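Local coordinates for MMS19 nucleotide excision repair protein homolog (Mus musculus, PDB 6TBL), which probably acts in the cytosolic iron-sulfur assembly complex that delivers iron-sulfur clusters to apoproteins of DNA metabolism and genome integrity, at residues A[74-77]-A[78-81]. Sequence-based numbering, arbitrary orientation.
Sequences HALT and RLPT. With K (potassium ion), chain G.
Thr-77, Leu-79 and Thr-81 share a potassium ion in a local turn contact that links helix 63-76 to helix 81-94. The evidence is three oxygens on the metal: Thr-77 O at 2.8 Å, Leu-79 O at 3.0 Å and Thr-81 OG1 at 2.9 Å. The chain bends through a type I beta turn from Leu-76 to Leu-79, closed by Leu-79 N donating to Leu-76 O (3.0 Å, N-H...O 160°). One residue earlier, Arg-78 N donates to Ala-75 O at 3.2 Å. The turn falls near the end of curated HEAT repeat 3 (residues 44-82), in this C-terminal piece of MMS19. On the apolar side, Leu-76 CD2 meets Leu-79 CD1 at 3.6 Å, the two side chains crossing at a slant; both leucines touch helix 47-57. Thr-77 turns its hydroxyl back to the helix: with OG1 between the backbone N and the carbonyl carbon (chi1 64°), it donates to His-74 O at 2.6 Å, the C=O...OG1 angle of 168° placing the hydroxyl nearly in line with the carbonyl bond. His-74 O also accepts from Thr-77 N. Replacing Thr-77 with a valine would probably leave His-74 O with the backbone donor but without its hydroxyl mate.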
ATOM      1  N   HIS A  74     -21.350   1.341 -17.667  1.00 62.37           N
ATOM      2  CA  HIS A  74     -21.836   2.507 -16.943  1.00 65.63           C
ATOM      3  C   HIS A  74     -23.337   2.411 -16.704  1.00 75.69           C
ATOM      4  O   HIS A  74     -23.815   2.676 -15.594  1.00 76.19           O
ATOM      5  CB  HIS A  74     -21.489   3.776 -17.720  1.00 62.00           C
ATOM      6  CG  HIS A  74     -21.878   5.043 -17.025  1.00 69.38           C
ATOM      7  ND1 HIS A  74     -23.148   5.574 -17.098  1.00 69.19           N
ATOM      8  CD2 HIS A  74     -21.159   5.894 -16.254  1.00 70.19           C
ATOM      9  CE1 HIS A  74     -23.196   6.693 -16.396  1.00 71.65           C
ATOM     10  NE2 HIS A  74     -22.002   6.909 -15.874  1.00 70.14           N
ATOM     11  N   ALA A  75     -24.096   2.013 -17.730  1.00 65.62           N
ATOM     12  CA  ALA A  75     -25.544   1.919 -17.602  1.00 67.94           C
ATOM     13  C   ALA A  75     -25.970   0.818 -16.642  1.00 74.00           C
ATOM     14  O   ALA A  75     -27.084   0.876 -16.111  1.00 74.18           O
ATOM     15  CB  ALA A  75     -26.181   1.693 -18.974  1.00 64.34           C
ATOM     16  N   LEU A  76     -25.113  -0.182 -16.411  1.00 73.98           N
ATOM     17  CA  LEU A  76     -25.439  -1.233 -15.454  1.00 77.06           C
ATOM     18  C   LEU A  76     -25.646  -0.679 -14.051  1.00 78.79           C
ATOM     19  O   LEU A  76     -26.416  -1.246 -13.269  1.00 75.95           O
ATOM     20  CB  LEU A  76     -24.336  -2.292 -15.436  1.00 81.71           C
ATOM     21  CG  LEU A  76     -24.474  -3.476 -16.389  1.00 83.28           C
ATOM     22  CD1 LEU A  76     -23.302  -4.425 -16.210  1.00 77.93           C
ATOM     23  CD2 LEU A  76     -25.782  -4.198 -16.136  1.00 81.11           C
ATOM     24  N   THR A  77     -24.977   0.425 -13.713  1.00 75.62           N
ATOM     25  CA  THR A  77     -25.085   0.986 -12.372  1.00 71.34           C
ATOM     26  C   THR A  77     -26.475   1.529 -12.060  1.00 81.42           C
ATOM     27  O   THR A  77     -26.716   1.922 -10.912  1.00 93.93           O
ATOM     28  CB  THR A  77     -24.039   2.085 -12.178  1.00 70.40           C
ATOM     29  OG1 THR A  77     -24.308   3.167 -13.075  1.00 76.58           O
ATOM     30  CG2 THR A  77     -22.644   1.543 -12.458  1.00 65.77           C
ATOM     31  N   ARG A  78     -27.388   1.558 -13.035  1.00 80.86           N
ATOM     32  CA  ARG A  78     -28.765   1.958 -12.768  1.00 83.19           C
ATOM     33  C   ARG A  78     -29.590   0.830 -12.162  1.00 84.08           C
ATOM     34  O   ARG A  78     -30.654   1.094 -11.590  1.00 92.77           O
ATOM     35  CB  ARG A  78     -29.430   2.459 -14.054  1.00 88.16           C
ATOM     36  CG  ARG A  78     -30.764   3.158 -13.833  1.00 98.28           C
ATOM     37  CD  ARG A  78     -30.966   4.288 -14.822  1.00111.89           C
ATOM     38  NE  ARG A  78     -29.918   5.299 -14.709  1.00117.40           N
ATOM     39  CZ  ARG A  78     -29.912   6.444 -15.383  1.00117.71           C
ATOM     40  NH1 ARG A  78     -30.903   6.725 -16.218  1.00112.82           N
ATOM     41  NH2 ARG A  78     -28.919   7.307 -15.222  1.00123.59           N
ATOM     42  N   LEU A  79     -29.121  -0.414 -12.265  1.00 86.55           N
ATOM     43  CA  LEU A  79     -29.802  -1.529 -11.632  1.00 87.10           C
ATOM     44  C   LEU A  79     -29.775  -1.359 -10.113  1.00 95.46           C
ATOM     45  O   LEU A  79     -28.990  -0.567  -9.582  1.00101.77           O
ATOM     46  CB  LEU A  79     -29.145  -2.851 -12.034  1.00 85.27           C
ATOM     47  CG  LEU A  79     -28.953  -3.117 -13.530  1.00 86.82           C
ATOM     48  CD1 LEU A  79     -28.500  -4.545 -13.767  1.00 78.82           C
ATOM     49  CD2 LEU A  79     -30.213  -2.818 -14.318  1.00 80.87           C
ATOM     50  N   PRO A  80     -30.645  -2.071  -9.395  1.00 97.48           N
ATOM     51  CA  PRO A  80     -30.628  -1.992  -7.928  1.00 97.42           C
ATOM     52  C   PRO A  80     -29.249  -2.297  -7.359  1.00 94.66           C
ATOM     53  O   PRO A  80     -28.603  -3.278  -7.732  1.00 97.29           O
ATOM     54  CB  PRO A  80     -31.660  -3.044  -7.512  1.00 95.53           C
ATOM     55  CG  PRO A  80     -32.620  -3.078  -8.645  1.00 91.60           C
ATOM     56  CD  PRO A  80     -31.802  -2.841  -9.888  1.00 92.90           C
ATOM     57  N   THR A  81     -28.803  -1.438  -6.438  1.00 80.89           N
ATOM     58  CA  THR A  81     -27.449  -1.546  -5.909  1.00 89.68           C
ATOM     59  C   THR A  81     -27.231  -2.860  -5.166  1.00 97.56           C
ATOM     60  O   THR A  81     -26.125  -3.411  -5.193  1.00 99.50           O
ATOM     61  CB  THR A  81     -27.159  -0.356  -4.994  1.00 93.13           C
ATOM     62  OG1 THR A  81     -27.439   0.863  -5.694  1.00 98.09           O
ATOM     63  CG2 THR A  81     -25.701  -0.350  -4.551  1.00 88.76           C
TER
HETATM   64  K     K G1101     -27.827   1.937  -8.309  1.00106.25           K